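Local coordinates for lactoylglutathione lyase (Pseudomonas aeruginosa, PDB 4MTR), which belongs to the glyoxalase/bleomycin resistance protein/dioxygenase superfamily and forms a two-subunit assembly with zinc ions bound at the interface by residues of both subunits, at residues His74-Val79 / Lys120-Gln125; Phe39-Val44 / Glu56-Trp61; Leu92-Thr97 / Glu114-Tyr119. All coordinates share one frame; numbering follows the deposited sequence.

Interaction 1 of 3, residues His74-Val79 / Lys120-Gln125; sequences HLAIEV and KVELIQ. With ZN (zinc ion), chain F.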
# COMPACT_ATOMS: atom_id res chain seq x y z
N HIS A 74 -5.87 -2.62 2.63
CA HIS A 74 -4.98 -3.65 3.16
C HIS A 74 -3.75 -3.78 2.27
O HIS A 74 -3.66 -3.11 1.22
CB HIS A 74 -5.75 -5.01 3.17
CG HIS A 74 -6.32 -5.44 1.85
ND1 HIS A 74 -7.67 -5.30 1.57
CD2 HIS A 74 -5.72 -6.03 0.79
CE1 HIS A 74 -7.84 -5.76 0.34
NE2 HIS A 74 -6.70 -6.22 -0.17
N LEU A 75 -2.80 -4.63 2.70
CA LEU A 75 -1.60 -4.98 1.96
C LEU A 75 -1.75 -6.46 1.68
O LEU A 75 -2.01 -7.22 2.60
CB LEU A 75 -0.30 -4.71 2.79
CG LEU A 75 1.00 -5.00 2.03
CD1 LEU A 75 1.24 -3.96 0.92
CD2 LEU A 75 2.20 -5.01 3.00
N ALA A 76 -1.63 -6.88 0.40
CA ALA A 76 -1.75 -8.30 0.05
C ALA A 76 -0.38 -8.90 -0.16
O ALA A 76 0.46 -8.31 -0.85
CB ALA A 76 -2.58 -8.47 -1.20
N ILE A 77 -0.16 -10.07 0.44
CA ILE A 77 1.12 -10.78 0.34
C ILE A 77 0.87 -12.19 -0.12
O ILE A 77 -0.02 -12.85 0.40
CB ILE A 77 1.88 -10.75 1.69
CG1 ILE A 77 2.26 -9.28 2.05
CG2 ILE A 77 3.19 -11.65 1.59
CD1 ILE A 77 2.80 -9.06 3.38
N GLU A 78 1.67 -12.66 -1.10
CA GLU A 78 1.61 -14.05 -1.59
C GLU A 78 2.39 -14.94 -0.61
O GLU A 78 3.54 -14.64 -0.30
CB GLU A 78 2.22 -14.13 -2.99
CG GLU A 78 2.02 -15.47 -3.69
CD GLU A 78 2.41 -15.44 -5.15
OE1 GLU A 78 3.63 -15.43 -5.44
OE2 GLU A 78 1.51 -15.39 -6.01
N VAL A 79 1.77 -16.04 -0.14
CA VAL A 79 2.39 -16.98 0.83
C VAL A 79 2.31 -18.44 0.31
O VAL A 79 1.41 -18.74 -0.45
CB VAL A 79 1.76 -16.87 2.26
CG1 VAL A 79 1.97 -15.49 2.86
CG2 VAL A 79 0.27 -17.22 2.26
N LYS A 120 -4.56 -4.14 8.10
CA LYS A 120 -4.89 -5.47 7.62
C LYS A 120 -3.92 -6.01 6.56
O LYS A 120 -3.53 -5.32 5.61
CB LYS A 120 -6.33 -5.49 7.07
CG LYS A 120 -7.38 -5.17 8.13
CD LYS A 120 -8.77 -5.05 7.51
CE LYS A 120 -9.84 -4.87 8.56
NZ LYS A 120 -10.00 -6.08 9.41
N VAL A 121 -3.60 -7.28 6.70
CA VAL A 121 -2.74 -7.95 5.76
C VAL A 121 -3.54 -9.09 5.15
O VAL A 121 -4.03 -9.95 5.88
CB VAL A 121 -1.40 -8.40 6.40
CG1 VAL A 121 -0.56 -9.21 5.42
CG2 VAL A 121 -0.61 -7.22 6.95
N GLU A 122 -3.67 -9.10 3.82
CA GLU A 122 -4.36 -10.14 3.08
C GLU A 122 -3.38 -11.23 2.64
O GLU A 122 -2.48 -10.96 1.86
CB GLU A 122 -5.05 -9.51 1.86
CG GLU A 122 -6.00 -10.44 1.11
CD GLU A 122 -6.61 -9.92 -0.18
OE1 GLU A 122 -5.98 -9.07 -0.86
OE2 GLU A 122 -7.71 -10.40 -0.54
N LEU A 123 -3.56 -12.47 3.13
CA LEU A 123 -2.71 -13.60 2.75
C LEU A 123 -3.31 -14.35 1.59
O LEU A 123 -4.42 -14.89 1.70
CB LEU A 123 -2.48 -14.58 3.93
CG LEU A 123 -1.93 -13.98 5.22
CD1 LEU A 123 -2.01 -15.02 6.33
CD2 LEU A 123 -0.48 -13.43 5.04
N ILE A 124 -2.60 -14.37 0.47
CA ILE A 124 -3.11 -15.02 -0.73
C ILE A 124 -2.20 -16.20 -1.03
O ILE A 124 -1.05 -16.01 -1.40
CB ILE A 124 -3.24 -13.99 -1.90
CG1 ILE A 124 -4.31 -12.90 -1.56
CG2 ILE A 124 -3.51 -14.68 -3.28
CD1 ILE A 124 -4.36 -11.71 -2.49
N GLN A 125 -2.71 -17.42 -0.84
CA GLN A 125 -1.91 -18.62 -1.07
C GLN A 125 -1.42 -18.67 -2.50
O GLN A 125 -2.20 -18.44 -3.43
CB GLN A 125 -2.72 -19.87 -0.72
CG GLN A 125 -1.86 -21.12 -0.60
CD GLN A 125 -2.57 -22.15 0.20
OE1 GLN A 125 -2.55 -22.13 1.43
NE2 GLN A 125 -3.25 -23.07 -0.48
ZN ZN F . -6.56 -7.21 -2.03
O HOH W 1 -8.30 -8.20 -2.62
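His74 and Glu122, on adjacent parallel strands, share a zinc ion: His74 NE2 binds the metal at 2.1 Å and Glu122 OE1 at 2.3 Å. Although NE2 and OE1 approach to 3.0 Å, both are metal ligands and do not form a hydrogen bond with each other. The imidazole and carboxylate planes are turned 68° apart. Glu122 starts with CG anti to its backbone N (chi1 -170°) and runs on extended, which carries OE1 to the metal, while OE2 stays back and takes a weak bond from the water that is also a zinc ligand. His5 and Glu56 of the second subunit complete the site, which therefore lies across the dimer interface.

Behind these ligands the strands pair in parallel, with five backbone bonds from Leu75 to Val79; the one from Ile77 N to Glu122 O measures 2.9 Å. Ala76 and Ile124 lie on the zinc-bearing face, where Ala76 CB touches Ile124 CD1 at 3.9 Å. On the other face Ile77 CD1 meets Val121 CG1, and Val79 CG1 rests against Leu123 CD2.

Helix 82-91 packs on that second face through Thr85 and Cys86, which touch Leu123. On its other side strand 120-125 pairs antiparallel with strand 110-114, whereas the outer edge of strand 72-79 pairs antiparallel with a strand of the second subunit, carrying the sheet across the interface.

Interaction 2 of 3, residues Phe39-Val44 / Glu56-Trp61; sequences FTLAFV and ELTHNW. With ZN (zinc ion), chain E.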
# COMPACT_ATOMS: atom_id res chain seq x y z
N PHE A 39 11.61 11.69 13.40
CA PHE A 39 10.99 10.47 12.83
C PHE A 39 12.05 9.47 12.44
O PHE A 39 13.21 9.83 12.22
CB PHE A 39 10.02 10.80 11.65
CG PHE A 39 10.69 11.17 10.34
CD1 PHE A 39 10.91 10.22 9.36
CD2 PHE A 39 11.10 12.48 10.09
CE1 PHE A 39 11.52 10.57 8.14
CE2 PHE A 39 11.69 12.82 8.88
CZ PHE A 39 11.93 11.87 7.92
N THR A 40 11.63 8.23 12.30
CA THR A 40 12.47 7.13 11.86
C THR A 40 11.67 6.38 10.79
O THR A 40 10.44 6.28 10.88
CB THR A 40 12.76 6.16 13.06
OG1 THR A 40 13.33 6.89 14.14
CG2 THR A 40 13.66 4.96 12.67
N LEU A 41 12.39 5.84 9.82
CA LEU A 41 11.84 5.06 8.74
C LEU A 41 12.47 3.69 8.79
O LEU A 41 13.68 3.57 9.06
CB LEU A 41 12.25 5.65 7.36
CG LEU A 41 11.93 7.10 7.03
CD1 LEU A 41 12.31 7.39 5.60
CD2 LEU A 41 10.43 7.38 7.17
N ALA A 42 11.71 2.68 8.38
CA ALA A 42 12.24 1.34 8.20
C ALA A 42 11.58 0.82 6.93
O ALA A 42 10.39 1.04 6.73
CB ALA A 42 11.92 0.45 9.40
N PHE A 43 12.36 0.25 6.04
CA PHE A 43 11.85 -0.39 4.85
C PHE A 43 12.01 -1.87 5.10
O PHE A 43 13.10 -2.34 5.46
CB PHE A 43 12.60 0.04 3.58
CG PHE A 43 12.32 1.48 3.18
CD1 PHE A 43 12.93 2.54 3.85
CD2 PHE A 43 11.44 1.77 2.15
CE1 PHE A 43 12.68 3.87 3.48
CE2 PHE A 43 11.20 3.10 1.77
CZ PHE A 43 11.80 4.14 2.46
N VAL A 44 10.92 -2.63 4.88
CA VAL A 44 10.92 -4.07 5.04
C VAL A 44 10.42 -4.71 3.78
O VAL A 44 9.58 -4.13 3.08
CB VAL A 44 10.13 -4.57 6.30
CG1 VAL A 44 10.83 -4.17 7.59
CG2 VAL A 44 8.66 -4.09 6.30
N GLU A 56 7.19 0.55 3.60
CA GLU A 56 7.88 1.55 4.39
C GLU A 56 7.11 1.79 5.68
O GLU A 56 5.92 2.06 5.67
CB GLU A 56 7.99 2.86 3.60
CG GLU A 56 8.72 3.98 4.36
CD GLU A 56 8.74 5.30 3.60
OE1 GLU A 56 8.06 5.41 2.56
OE2 GLU A 56 9.50 6.22 4.01
N LEU A 57 7.80 1.75 6.77
CA LEU A 57 7.18 1.99 8.07
C LEU A 57 7.74 3.26 8.65
O LEU A 57 8.97 3.40 8.73
CB LEU A 57 7.54 0.84 9.00
CG LEU A 57 7.01 -0.53 8.56
CD1 LEU A 57 7.52 -1.59 9.48
CD2 LEU A 57 5.44 -0.55 8.52
N THR A 58 6.87 4.17 9.09
CA THR A 58 7.30 5.45 9.68
C THR A 58 6.82 5.58 11.12
O THR A 58 5.66 5.35 11.39
CB THR A 58 6.72 6.64 8.86
OG1 THR A 58 7.20 6.56 7.52
CG2 THR A 58 7.07 7.99 9.44
N HIS A 59 7.69 6.03 12.01
CA HIS A 59 7.28 6.36 13.34
C HIS A 59 7.67 7.79 13.62
O HIS A 59 8.85 8.13 13.49
CB HIS A 59 7.88 5.42 14.41
CG HIS A 59 7.42 5.84 15.77
ND1 HIS A 59 6.07 5.95 16.06
CD2 HIS A 59 8.13 6.36 16.80
CE1 HIS A 59 6.01 6.48 17.27
NE2 HIS A 59 7.22 6.73 17.75
N ASN A 60 6.69 8.64 13.95
CA ASN A 60 6.95 10.03 14.30
C ASN A 60 7.12 10.06 15.83
O ASN A 60 6.19 9.70 16.55
CB ASN A 60 5.79 10.93 13.88
CG ASN A 60 5.55 10.97 12.39
OD1 ASN A 60 6.23 11.70 11.62
ND2 ASN A 60 4.51 10.26 11.95
N TRP A 61 8.31 10.47 16.31
CA TRP A 61 8.69 10.54 17.73
C TRP A 61 7.65 11.28 18.60
O TRP A 61 7.39 10.87 19.72
CB TRP A 61 10.12 11.14 17.90
CG TRP A 61 11.21 10.44 17.11
CD1 TRP A 61 11.09 9.30 16.36
CD2 TRP A 61 12.59 10.85 16.99
NE1 TRP A 61 12.31 8.97 15.80
CE2 TRP A 61 13.24 9.91 16.16
CE3 TRP A 61 13.34 11.90 17.56
CZ2 TRP A 61 14.60 10.02 15.84
CZ3 TRP A 61 14.69 11.99 17.25
CH2 TRP A 61 15.31 11.05 16.41
ZN ZN E . 7.96 6.51 0.62
O HOH W 2 9.39 7.55 1.37
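Glu56 lies side by side with the Phe43 ring, and the hairpin of strands 39-45 and 54-60 is packed closely there. Glu56 CG sits over one face of the ring in a CH-pi contact, 3.9 Å from the centroid, and the carboxylate is nearly parallel to the ring, the two planes 19° apart. With CG swung opposite the backbone N (chi1 -180°) and the chain straight beyond it, Glu56 carries OE1 to a zinc ion at 2.2 Å. OE2 turns to Leu41, with CD1 at 3.4 Å, and accepts a weak bond from the zinc-bound water. His5 of the same chain and His74 and Glu122 of the second subunit complete this site.

The strands are antiparallel neighbours in a mixed four-stranded sheet of the glyoxalase superfamily fold. Thr40-His59 and Ala42-Leu57 are its hydrogen-bonded pairs here, and Leu57 N reaches Ala42 O at 2.7 Å. Ala42, Val44 and Leu57 face helix 13-22, where Val44 CG2 approaches Leu57 CD1.

Around Phe39, Thr58 and Asn60 the contact is looser. Phe39 CD1 comes only within 4.4 Å of Thr58 CG2, and Phe39 CB is 3.9 Å from Asn60 OD1. The firm point at this end is Trp61, which folds back past the strand end with one indole face over the Phe39 backbone; its NE1 donates in the ring plane to Thr40 OG1 at 2.8 Å, a hydroxyl that is also hydrogen-bonded to Asp33.

Interaction 3 of 3, residues Leu92-Thr97 / Glu114-Tyr119; sequences LGYRVT and EDPDGY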
# COMPACT_ATOMS: atom_id res chain seq x y z
N LEU A 92 1.90 -16.57 17.76
CA LEU A 92 2.65 -15.40 18.25
C LEU A 92 1.78 -14.36 18.97
O LEU A 92 2.31 -13.37 19.47
CB LEU A 92 3.46 -14.77 17.11
CG LEU A 92 4.53 -15.64 16.49
CD1 LEU A 92 4.82 -15.21 15.04
CD2 LEU A 92 5.79 -15.66 17.34
N GLY A 93 0.45 -14.57 19.00
CA GLY A 93 -0.51 -13.70 19.67
C GLY A 93 -1.09 -12.57 18.83
O GLY A 93 -1.67 -11.63 19.36
N TYR A 94 -0.94 -12.66 17.49
CA TYR A 94 -1.46 -11.65 16.57
C TYR A 94 -2.88 -12.00 16.16
O TYR A 94 -3.24 -13.18 16.10
CB TYR A 94 -0.56 -11.50 15.34
CG TYR A 94 0.82 -10.99 15.69
CD1 TYR A 94 1.00 -9.76 16.31
CD2 TYR A 94 1.95 -11.75 15.41
CE1 TYR A 94 2.26 -9.31 16.68
CE2 TYR A 94 3.23 -11.29 15.73
CZ TYR A 94 3.38 -10.07 16.37
OH TYR A 94 4.63 -9.59 16.68
N ARG A 95 -3.67 -10.96 15.90
CA ARG A 95 -5.07 -11.09 15.53
C ARG A 95 -5.21 -11.59 14.11
O ARG A 95 -4.57 -11.08 13.18
CB ARG A 95 -5.82 -9.75 15.73
CG ARG A 95 -6.75 -9.77 16.94
CD ARG A 95 -7.54 -8.48 17.12
NE ARG A 95 -6.72 -7.42 17.70
CZ ARG A 95 -6.90 -6.12 17.48
NH1 ARG A 95 -7.87 -5.70 16.68
NH2 ARG A 95 -6.10 -5.22 18.05
N VAL A 96 -5.98 -12.66 13.96
CA VAL A 96 -6.31 -13.25 12.68
C VAL A 96 -7.80 -12.92 12.52
O VAL A 96 -8.62 -13.52 13.22
CB VAL A 96 -6.01 -14.75 12.66
CG1 VAL A 96 -6.62 -15.40 11.43
CG2 VAL A 96 -4.51 -15.02 12.74
N THR A 97 -8.12 -11.90 11.68
CA THR A 97 -9.50 -11.43 11.47
C THR A 97 -10.40 -12.42 10.79
O THR A 97 -11.56 -12.55 11.20
CB THR A 97 -9.60 -10.02 10.89
OG1 THR A 97 -8.48 -9.76 10.05
CG2 THR A 97 -9.70 -8.97 11.97
N GLU A 114 -3.93 -8.92 11.22
CA GLU A 114 -3.86 -7.52 11.63
C GLU A 114 -2.48 -7.31 12.27
O GLU A 114 -2.05 -8.10 13.14
CB GLU A 114 -4.94 -7.16 12.65
CG GLU A 114 -6.33 -7.10 12.06
CD GLU A 114 -7.31 -6.36 12.94
OE1 GLU A 114 -6.99 -6.15 14.13
OE2 GLU A 114 -8.38 -5.96 12.44
N ASP A 115 -1.78 -6.25 11.84
CA ASP A 115 -0.49 -5.96 12.44
C ASP A 115 -0.72 -5.29 13.81
O ASP A 115 -1.87 -5.02 14.15
CB ASP A 115 0.40 -5.13 11.48
CG ASP A 115 0.13 -3.66 11.36
OD1 ASP A 115 -0.76 -3.16 12.08
OD2 ASP A 115 0.84 -2.99 10.57
N PRO A 116 0.33 -4.94 14.60
CA PRO A 116 0.07 -4.30 15.91
C PRO A 116 -0.72 -2.99 15.89
O PRO A 116 -1.31 -2.65 16.90
CB PRO A 116 1.48 -4.11 16.49
CG PRO A 116 2.30 -5.17 15.84
CD PRO A 116 1.78 -5.19 14.43
N ASP A 117 -0.71 -2.24 14.76
CA ASP A 117 -1.44 -0.99 14.63
C ASP A 117 -2.87 -1.18 14.08
O ASP A 117 -3.58 -0.19 13.92
CB ASP A 117 -0.67 0.00 13.75
CG ASP A 117 0.62 0.45 14.38
OD1 ASP A 117 0.62 1.52 15.00
OD2 ASP A 117 1.62 -0.27 14.23
N GLY A 118 -3.24 -2.42 13.75
CA GLY A 118 -4.54 -2.74 13.18
C GLY A 118 -4.60 -2.68 11.66
O GLY A 118 -5.68 -2.83 11.09
N TYR A 119 -3.45 -2.54 10.98
CA TYR A 119 -3.47 -2.54 9.51
C TYR A 119 -3.67 -3.97 9.06
O TYR A 119 -3.03 -4.88 9.58
CB TYR A 119 -2.17 -2.03 8.92
CG TYR A 119 -1.91 -0.57 9.22
CD1 TYR A 119 -2.72 0.43 8.69
CD2 TYR A 119 -0.82 -0.19 10.00
CE1 TYR A 119 -2.44 1.78 8.91
CE2 TYR A 119 -0.54 1.14 10.23
CZ TYR A 119 -1.36 2.13 9.70
OH TYR A 119 -1.03 3.44 9.91
O HOH W 3 -2.44 -8.23 15.92
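Glu114 reaches from the end of strand 110-114 toward Arg95 and Thr97 and is the centre of this surface contact. At its root, CB lies about equally far from Arg95 CB (4.1 Å) and Arg95 O (4.0 Å). CG stands anti to the Glu114 carbonyl carbon (chi1 -72°), which takes it across the Thr97 side chain, with CG2 and OG1 as its neighbours. CD has Thr97 CG2 on one side and Arg95 NH1 on another. At the tip the two oxygens part: OE1 forms a salt bridge with Arg95 NH1 at 2.7 Å, whereas OE2 rests 3.3 Å from Thr97 CG2 and has Lys120 NZ as a long, weak ionic partner. OE1 comes over a face of the guanidinium, whose plane is 65° from that of the carboxylate. Arg95 and Thr97 are both poorly ordered, so the details at the tip are less certain.

The backbones are joined as well. Glu114 N donates to Arg95 O at 3.0 Å, and a water bridges Arg95 N and Glu114 O. These links tie the segment leading into strand 96-98 to the neighbouring strand 110-114 of a mixed four-stranded sheet in this glyoxalase-superfamily chain. The first segment leaves helix 82-91 through a Schellman motif at Gly93; the second makes a type I beta turn from Asp115 to Gly118 before strand 120-125.

Asp115 OD1 accepts from Asp117 N at 2.8 Å, an Asx turn, and from Tyr119 N, just beyond the beta turn, at 3.0 Å, the two donors reaching it from opposite faces of the carboxylate plane. Beside the turn, Tyr94 CE1 touches Pro116 CG at 4.2 Å, and Phe19 of helix 13-22 meets the Tyr94 ring edge-to-face and also packs on Pro116.

Interactions 1 and 2 belong to different four-stranded sheets of the chain, on opposite sides of its centre, with their own centres about 21 Å apart and nearest atoms about 7 Å apart. The dimer relates them: each zinc site combines the ligands of 74-79 / 120-125 from one subunit with Glu56 of interaction 2 from the other. Interaction 3 shares a sheet with interaction 1, their centres about 13 Å apart, and lies between its two segments in sequence. They touch at the long, weak ion pair of Lys120 NZ with Glu114 OE2 (3.4 Å). The Thr97 side chain is about 12 Å from a zinc ion, and neither segment of interaction 3 supplies a ligand.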